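Local coordinates for putative acetyltransferase (Clostridium difficile, PDB 3DSB), which probably acts as an acyltransferase of the GNAT family, moving an acyl group other than aminoacyl, though its substrate is not established, at residues F84-S89 with G121-V126; D18-F23 with V67-Y72; Y25-E30 with S89-K94. One frame throughout, in Å; residues are numbered along the deposited sequence.

Contact 1: residues F84-S89 with G121-V126; sequences FLWIQS and GMRLYV. With BET (trimethyl glycine), chain D; BET (trimethyl glycine), chain F.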
# COMPACT_ATOMS: atom_id res chain seq x y z
N PHE A 84 1.29 6.90 -4.46
CA PHE A 84 2.46 6.81 -3.59
C PHE A 84 3.21 5.58 -3.99
O PHE A 84 2.62 4.53 -4.30
CB PHE A 84 1.99 6.63 -2.16
CG PHE A 84 1.40 7.85 -1.55
CD1 PHE A 84 2.22 8.84 -0.99
CD2 PHE A 84 0.01 8.03 -1.52
CE1 PHE A 84 1.69 9.97 -0.41
CE2 PHE A 84 -0.55 9.18 -0.95
CZ PHE A 84 0.30 10.15 -0.38
N LEU A 85 4.53 5.69 -4.00
CA LEU A 85 5.38 4.54 -4.18
C LEU A 85 5.82 4.04 -2.80
O LEU A 85 6.30 4.86 -1.99
CB LEU A 85 6.55 4.97 -5.07
CG LEU A 85 7.59 3.96 -5.54
CD1 LEU A 85 8.08 4.34 -6.94
CD2 LEU A 85 8.75 3.89 -4.58
N TRP A 86 5.60 2.75 -2.52
CA TRP A 86 5.97 2.19 -1.20
C TRP A 86 7.15 1.24 -1.38
O TRP A 86 7.02 0.21 -2.03
CB TRP A 86 4.79 1.39 -0.60
CG TRP A 86 3.73 2.23 -0.04
CD1 TRP A 86 2.77 2.93 -0.72
CD2 TRP A 86 3.57 2.58 1.36
NE1 TRP A 86 1.96 3.63 0.18
CE2 TRP A 86 2.42 3.41 1.46
CE3 TRP A 86 4.21 2.16 2.53
CZ2 TRP A 86 1.97 3.91 2.69
CZ3 TRP A 86 3.77 2.68 3.75
CH2 TRP A 86 2.65 3.52 3.82
N ILE A 87 8.30 1.59 -0.81
CA ILE A 87 9.49 0.71 -0.90
C ILE A 87 9.29 -0.40 0.10
O ILE A 87 9.13 -0.12 1.31
CB ILE A 87 10.79 1.50 -0.60
CG1 ILE A 87 10.99 2.59 -1.66
CG2 ILE A 87 12.00 0.55 -0.52
CD1 ILE A 87 12.12 3.56 -1.35
N GLN A 88 9.34 -1.64 -0.36
CA GLN A 88 9.07 -2.82 0.47
C GLN A 88 10.31 -3.61 0.85
O GLN A 88 10.31 -4.32 1.84
CB GLN A 88 8.09 -3.78 -0.23
CG GLN A 88 6.76 -3.14 -0.61
CD GLN A 88 5.92 -2.63 0.55
OE1 GLN A 88 6.26 -2.83 1.73
NE2 GLN A 88 4.80 -1.95 0.21
N SER A 89 11.39 -3.48 0.07
CA SER A 89 12.60 -4.21 0.38
C SER A 89 13.80 -3.64 -0.35
O SER A 89 13.69 -3.14 -1.46
CB SER A 89 12.45 -5.67 -0.06
OG SER A 89 12.26 -5.74 -1.48
N GLY A 121 4.23 10.87 -3.57
CA GLY A 121 5.00 10.66 -2.36
C GLY A 121 5.69 9.30 -2.41
O GLY A 121 5.40 8.48 -3.30
N MSE A 122 6.60 9.07 -1.46
CA MSE A 122 7.37 7.83 -1.40
C MSE A 122 7.39 7.43 0.05
O MSE A 122 7.75 8.24 0.91
CB MSE A 122 8.80 8.05 -1.92
CG MSE A 122 9.58 6.78 -2.06
SE MSE A 122 11.37 7.19 -2.70
CE MSE A 122 12.26 7.18 -0.94
N ARG A 123 6.94 6.20 0.34
CA ARG A 123 6.73 5.78 1.72
C ARG A 123 7.29 4.41 2.01
O ARG A 123 7.58 3.67 1.09
CB ARG A 123 5.23 5.81 2.03
CG ARG A 123 4.70 7.23 2.11
CD ARG A 123 3.18 7.28 2.27
NE ARG A 123 2.82 8.65 2.60
CZ ARG A 123 1.57 9.07 2.73
NH1 ARG A 123 0.58 8.22 2.55
NH2 ARG A 123 1.34 10.35 3.02
N LEU A 124 7.45 4.09 3.30
CA LEU A 124 7.73 2.71 3.67
C LEU A 124 7.24 2.51 5.09
O LEU A 124 7.03 3.49 5.84
CB LEU A 124 9.22 2.33 3.51
CG LEU A 124 10.25 3.10 4.34
CD1 LEU A 124 10.30 2.64 5.80
CD2 LEU A 124 11.65 2.97 3.70
N TYR A 125 7.06 1.25 5.48
CA TYR A 125 6.82 0.94 6.93
C TYR A 125 7.93 0.00 7.40
O TYR A 125 8.43 -0.83 6.63
CB TYR A 125 5.38 0.41 7.23
CG TYR A 125 5.02 -0.88 6.48
CD1 TYR A 125 5.34 -2.13 7.02
CD2 TYR A 125 4.42 -0.84 5.20
CE1 TYR A 125 5.08 -3.33 6.32
CE2 TYR A 125 4.10 -2.03 4.53
CZ TYR A 125 4.47 -3.27 5.08
OH TYR A 125 4.24 -4.49 4.42
N VAL A 126 8.29 0.14 8.68
CA VAL A 126 9.36 -0.66 9.26
C VAL A 126 9.05 -1.01 10.71
O VAL A 126 8.39 -0.24 11.41
CB VAL A 126 10.71 0.10 9.14
CG1 VAL A 126 10.71 1.45 9.91
CG2 VAL A 126 11.91 -0.78 9.56
N BET D . -2.36 11.07 2.45
CA BET D . -2.75 10.77 1.03
C BET D . -4.19 10.96 0.59
O BET D . -4.76 10.07 -0.14
OXT BET D . -4.71 12.07 0.86
C1 BET D . -1.93 9.82 3.06
C2 BET D . -1.24 12.02 2.57
C3 BET D . -3.46 11.61 3.26
N BET F . 4.71 -8.21 6.41
CA BET F . 4.30 -8.76 5.09
C BET F . 5.36 -9.19 4.10
O BET F . 5.36 -8.89 2.82
OXT BET F . 6.11 -10.00 4.66
C1 BET F . 3.93 -8.78 7.52
C2 BET F . 6.14 -8.35 6.69
C3 BET F . 4.33 -6.81 6.32
O HOH W 1 7.12 -0.46 3.18
O HOH W 2 7.46 -4.57 3.42
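Strands 84-89 and 121-126 run parallel but are turned 34° against each other, so three backbone hydrogen bonds join only their first halves: Leu85 N to Gly121 O, Arg123 N to Leu85 O and Ile87 N to Arg123 O (2.9 Å). Beyond Ile87 the strands part, and a water spans the opening, donating to Ile87 O and Gln88 OE1 and accepting from Tyr125 N. This splay, with the classic beta bulge of Gln88 and Ser89 against Met71, is consistent with the V-shaped opening where GNAT enzymes bind acetyl-CoA, though no CoA is present. On one face Arg123 reaches out extended from CG to NE. Its CB sits squarely over the six-membered ring of Trp86, 3.5 Å from its centroid, a CH-pi contact, while its guanidinium lies flat on Phe84, planes 16° and centres 3.8 Å apart. On the other face the selenomethionine Met122 meets Leu85 alongside, Leu85 CD2 to Met122 CG 3.9 Å, and bends at its tip until its CE touches Ile87 CD1 at 3.6 Å. Tyr125 OH comes within 3.0 Å of C3 of the chain F trimethyl glycine and is hydrogen-bonded to Glu75 of the second subunit. The chain D trimethyl glycine meets the edge of Phe84, its CA 3.4 Å from Phe84 CE2, and its methyl C1 is 3.0 Å from Arg123 NH1. The guanidinium of Arg123 and the quaternary ammonium of the zwitterionic ligand lie close together; Glu151 of the second subunit, salt-bridged to Arg123 NE, probably offsets part of the positive charge, and the Phe84 face adds a cation-pi contribution.

Contact 2: residues D18-F23 with V67-Y72; sequences DTIAKF and VAQIMY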
# COMPACT_ATOMS: atom_id res chain seq x y z
N ASP A 18 15.30 -16.61 -9.50
CA ASP A 18 15.95 -17.37 -8.45
C ASP A 18 16.82 -16.49 -7.56
O ASP A 18 16.83 -16.66 -6.33
CB ASP A 18 16.81 -18.51 -9.04
CG ASP A 18 15.97 -19.64 -9.59
OD1 ASP A 18 14.73 -19.60 -9.47
OD2 ASP A 18 16.58 -20.58 -10.16
N THR A 19 17.52 -15.55 -8.18
CA THR A 19 18.38 -14.64 -7.41
C THR A 19 17.54 -13.71 -6.51
O THR A 19 17.88 -13.49 -5.35
CB THR A 19 19.26 -13.84 -8.35
OG1 THR A 19 20.05 -14.77 -9.09
CG2 THR A 19 20.17 -12.90 -7.58
N ILE A 20 16.47 -13.14 -7.05
CA ILE A 20 15.61 -12.25 -6.23
C ILE A 20 14.98 -13.02 -5.06
O ILE A 20 14.87 -12.49 -3.94
CB ILE A 20 14.55 -11.56 -7.11
CG1 ILE A 20 15.26 -10.54 -8.02
CG2 ILE A 20 13.49 -10.89 -6.28
CD1 ILE A 20 14.36 -9.95 -9.11
N ALA A 21 14.57 -14.26 -5.31
CA ALA A 21 13.99 -15.06 -4.24
C ALA A 21 15.10 -15.32 -3.18
O ALA A 21 14.86 -15.14 -1.97
CB ALA A 21 13.37 -16.36 -4.79
N LYS A 22 16.32 -15.70 -3.60
CA LYS A 22 17.37 -15.93 -2.63
C LYS A 22 17.66 -14.65 -1.82
O LYS A 22 17.82 -14.69 -0.60
CB LYS A 22 18.64 -16.43 -3.35
CG LYS A 22 19.89 -16.50 -2.49
CD LYS A 22 21.08 -16.95 -3.32
CE LYS A 22 21.55 -15.84 -4.23
NZ LYS A 22 22.88 -16.21 -4.82
N PHE A 23 17.72 -13.50 -2.50
CA PHE A 23 18.00 -12.25 -1.80
C PHE A 23 16.91 -11.94 -0.77
O PHE A 23 17.20 -11.47 0.36
CB PHE A 23 18.03 -11.08 -2.79
CG PHE A 23 19.30 -10.97 -3.60
CD1 PHE A 23 20.36 -11.83 -3.43
CD2 PHE A 23 19.40 -9.93 -4.53
CE1 PHE A 23 21.56 -11.67 -4.19
CE2 PHE A 23 20.56 -9.77 -5.31
CZ PHE A 23 21.63 -10.64 -5.12
N VAL A 67 23.56 -8.21 -8.14
CA VAL A 67 24.16 -8.18 -6.81
C VAL A 67 23.30 -7.43 -5.77
O VAL A 67 23.67 -7.37 -4.59
CB VAL A 67 25.58 -7.57 -6.83
CG1 VAL A 67 26.49 -8.34 -7.80
CG2 VAL A 67 25.55 -6.12 -7.25
N ALA A 68 22.19 -6.82 -6.20
CA ALA A 68 21.27 -6.16 -5.25
C ALA A 68 19.94 -5.95 -5.87
O ALA A 68 19.80 -6.00 -7.10
CB ALA A 68 21.84 -4.82 -4.79
N GLN A 69 18.93 -5.75 -5.02
CA GLN A 69 17.55 -5.50 -5.51
C GLN A 69 16.84 -4.51 -4.64
O GLN A 69 17.13 -4.39 -3.44
CB GLN A 69 16.73 -6.79 -5.55
CG GLN A 69 16.48 -7.42 -4.18
CD GLN A 69 15.03 -7.15 -3.68
OE1 GLN A 69 14.07 -7.78 -4.14
NE2 GLN A 69 14.90 -6.26 -2.70
N ILE A 70 15.87 -3.84 -5.26
CA ILE A 70 14.94 -2.99 -4.48
C ILE A 70 13.55 -3.20 -5.08
O ILE A 70 13.41 -3.35 -6.32
CB ILE A 70 15.36 -1.48 -4.54
CG1 ILE A 70 14.52 -0.62 -3.61
CG2 ILE A 70 15.43 -0.95 -5.96
CD1 ILE A 70 15.17 0.76 -3.25
N MSE A 71 12.52 -3.26 -4.23
CA MSE A 71 11.15 -3.54 -4.66
C MSE A 71 10.21 -2.49 -4.13
O MSE A 71 10.36 -2.05 -2.98
CB MSE A 71 10.68 -4.91 -4.16
CG MSE A 71 9.42 -5.38 -4.85
SE MSE A 71 7.75 -4.81 -3.97
CE MSE A 71 7.47 -6.38 -2.84
N TYR A 72 9.29 -2.04 -4.98
CA TYR A 72 8.21 -1.15 -4.51
C TYR A 72 6.87 -1.57 -5.05
O TYR A 72 6.78 -2.19 -6.13
CB TYR A 72 8.46 0.32 -4.84
CG TYR A 72 8.63 0.64 -6.29
CD1 TYR A 72 7.53 0.79 -7.15
CD2 TYR A 72 9.90 0.80 -6.85
CE1 TYR A 72 7.69 1.10 -8.51
CE2 TYR A 72 10.08 1.13 -8.16
CZ TYR A 72 8.99 1.27 -9.01
OH TYR A 72 9.18 1.62 -10.32
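Helix 17-32 lies across one face of the central sheet, as the first helix does in GNAT proteins, and its early turns cross strand 65-77 at 79° with the local axes 9.1 Å apart. Two residues a turn apart, Ile20 and Phe23, meet the strand. Phe23 points from the helix toward it, and its ring tip rests on the backbone at the strand's start: Phe23 CE2 is 3.5 Å from Ala68 N, and Phe23 CZ is 3.7 Å from Val67 C. That backbone is irregular, since Val67 and Ala68 form a classic beta bulge opposite Tyr60. Gln69 rises toward the helix with CG in the crowded position between its backbone N and carbonyl carbon (chi1 65°). Gln69 CG meets the ring edge at Phe23 CD2, 3.9 Å away, and the chain bends so that the amide stands nearly perpendicular to the ring. Ile20 brings its CG2 branch to Gln69 OE1 at 3.8 Å, crossing the side chain at about a right angle. Behind, Thr19 CG2 lies 3.6 Å above one face of the Phe23 ring. No hydrogen bond crosses between 18-23 and 67-72: hydrocarbon of the helix lies against strand backbone and the Gln69 side chain. The buried Gln69 amide, held at both ends, links its own strand to Asn24 ND2 of the helix through OE1 and to Ser89 OG of the neighbouring strand through NE2.

Contact 3: residues Y25-E30 with S89-K94; sequences YNLAKE and SVYVDK
Ser89 opens the contact on strand 82-92, its CB 3.5 Å from Leu27 CD2 on helix 17-32, while its hydroxyl turns to Gln69 of the adjacent strand. At Val90 it is the backbone that takes part: the side chain points away from the helix, and Leu27 CD1 packs 3.4 Å from Val90 O. Both methyls of Leu27 thus rest against the strand at Ser89 and Val90, with CG anti to the backbone N (chi1 175°) and chi2 at 58° turning the two branches there. Tyr91 carries most of the interaction. With CG likewise anti to its own N, the ring projects toward the helix and slides past Leu27, whose CB lies 3.7 Å from Tyr91 CD1. The hydroxyl ends between Asn26 and Glu30, one turn apart. Tyr91 OH donates to Glu30 OE1 over 2.7 Å, meeting it from above the carboxylate plane, and takes a weak, bent hydrogen bond from Asn26 ND2 at 3.3 Å; Asn26 CB lies 3.2 Å from Tyr91 OH. Past the strand, Lys94, extended beyond CG, reaches back to Glu30, its CE within 3.5 Å of Glu30 OE1, the two charges near but short of a salt bridge. Glu30 OE2 is engaged by Arg97, and the carboxylate probably stays ionised among these cationic neighbours. Leu27 and Ala28 also pack on Trp79 of the second subunit. The contact is helix-on-sheet packing of the GNAT fold, where strand 82-92 runs out toward the loop before helix 101-115, which in GNAT enzymes usually binds the pyrophosphate of acetyl-CoA and probably does so here.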
# COMPACT_ATOMS: atom_id res chain seq x y z
N TYR A 25 14.90 -14.17 0.78
CA TYR A 25 15.09 -15.13 1.86
C TYR A 25 16.19 -14.59 2.78
O TYR A 25 16.02 -14.54 4.03
CB TYR A 25 15.46 -16.52 1.33
CG TYR A 25 15.67 -17.52 2.43
CD1 TYR A 25 14.61 -18.27 2.91
CD2 TYR A 25 16.92 -17.68 2.99
CE1 TYR A 25 14.78 -19.18 3.93
CE2 TYR A 25 17.11 -18.59 4.03
CZ TYR A 25 16.04 -19.33 4.50
OH TYR A 25 16.22 -20.24 5.53
N ASN A 26 17.33 -14.17 2.19
CA ASN A 26 18.42 -13.69 3.05
C ASN A 26 18.04 -12.44 3.82
O ASN A 26 18.42 -12.27 4.98
CB ASN A 26 19.65 -13.38 2.20
CG ASN A 26 20.32 -14.62 1.63
OD1 ASN A 26 20.01 -15.74 2.01
ND2 ASN A 26 21.26 -14.42 0.70
N LEU A 27 17.32 -11.53 3.16
CA LEU A 27 16.90 -10.29 3.78
C LEU A 27 16.04 -10.53 5.02
O LEU A 27 16.23 -9.92 6.07
CB LEU A 27 16.09 -9.46 2.78
CG LEU A 27 15.44 -8.16 3.23
CD1 LEU A 27 16.47 -7.14 3.79
CD2 LEU A 27 14.56 -7.50 2.13
N ALA A 28 15.06 -11.39 4.87
CA ALA A 28 14.06 -11.59 5.92
C ALA A 28 14.76 -12.22 7.09
O ALA A 28 14.48 -11.86 8.28
CB ALA A 28 12.95 -12.47 5.39
N LYS A 29 15.71 -13.13 6.81
CA LYS A 29 16.46 -13.69 7.94
C LYS A 29 17.29 -12.62 8.63
O LYS A 29 17.25 -12.47 9.87
CB LYS A 29 17.32 -14.86 7.51
CG LYS A 29 18.13 -15.47 8.68
CD LYS A 29 17.25 -16.16 9.74
CE LYS A 29 18.10 -16.75 10.89
NZ LYS A 29 17.37 -17.01 12.21
N GLU A 30 18.05 -11.86 7.84
CA GLU A 30 19.00 -10.91 8.45
C GLU A 30 18.35 -9.72 9.18
O GLU A 30 18.90 -9.28 10.21
CB GLU A 30 20.00 -10.40 7.36
CG GLU A 30 20.83 -11.49 6.61
CD GLU A 30 21.61 -10.92 5.36
OE1 GLU A 30 22.03 -11.71 4.46
OE2 GLU A 30 21.80 -9.68 5.33
N SER A 89 11.39 -3.48 0.07
CA SER A 89 12.60 -4.21 0.38
C SER A 89 13.80 -3.64 -0.35
O SER A 89 13.69 -3.14 -1.46
CB SER A 89 12.45 -5.67 -0.06
OG SER A 89 12.26 -5.74 -1.48
N VAL A 90 14.95 -3.77 0.30
CA VAL A 90 16.25 -3.49 -0.33
C VAL A 90 17.22 -4.54 0.20
O VAL A 90 17.27 -4.80 1.40
CB VAL A 90 16.80 -2.09 0.04
CG1 VAL A 90 18.06 -1.77 -0.77
CG2 VAL A 90 15.76 -0.95 -0.10
N TYR A 91 18.05 -5.11 -0.68
CA TYR A 91 19.04 -6.10 -0.22
C TYR A 91 20.26 -6.00 -1.14
O TYR A 91 20.12 -5.90 -2.38
CB TYR A 91 18.48 -7.54 -0.34
CG TYR A 91 19.44 -8.57 0.19
CD1 TYR A 91 19.53 -8.80 1.57
CD2 TYR A 91 20.27 -9.29 -0.65
CE1 TYR A 91 20.43 -9.71 2.09
CE2 TYR A 91 21.18 -10.23 -0.12
CZ TYR A 91 21.24 -10.44 1.25
OH TYR A 91 22.15 -11.38 1.76
N VAL A 92 21.42 -6.11 -0.52
CA VAL A 92 22.70 -6.08 -1.23
C VAL A 92 23.44 -7.36 -0.85
O VAL A 92 23.63 -7.65 0.34
CB VAL A 92 23.55 -4.84 -0.81
CG1 VAL A 92 24.93 -4.84 -1.59
CG2 VAL A 92 22.81 -3.55 -1.05
N ASP A 93 23.86 -8.13 -1.86
CA ASP A 93 24.70 -9.32 -1.66
C ASP A 93 25.90 -8.97 -0.79
O ASP A 93 26.54 -7.92 -0.98
CB ASP A 93 25.14 -9.77 -3.06
CG ASP A 93 26.02 -11.00 -3.08
OD1 ASP A 93 27.00 -11.12 -2.30
OD2 ASP A 93 25.73 -11.82 -3.97
N LYS A 94 26.19 -9.83 0.19
CA LYS A 94 27.25 -9.51 1.16
C LYS A 94 28.61 -9.21 0.55
O LYS A 94 29.39 -8.46 1.16
CB LYS A 94 27.40 -10.62 2.20
CG LYS A 94 26.27 -10.64 3.21
CD LYS A 94 26.50 -11.72 4.27
CE LYS A 94 25.41 -11.72 5.34
NZ LYS A 94 25.54 -12.92 6.23

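In the fold
The three contacts share one mixed sheet. Contacts 2 and 3 are successive parts of helix 17-32 on the same face, centres about 8 Å apart, over antiparallel strands paired by probable backbone hydrogen bonds, Asp93 N to Val67 O 2.8 Å and Gln69 N to Tyr91 O 2.9 Å. Contact 1 lies further across, its centre about 16 and 17 Å from theirs. Ser89 ends segment 84-89 of contact 1 and opens that of contact 3, and its OG reaches Gln69 NE2 of contact 2 at 2.9 Å. Trimethyl glycine touches contact 1; the Ser89 and Gln69 side chains stand about 8 and 11 Å from a bound molecule. Strand 121-126 continues the sheet into the second subunit.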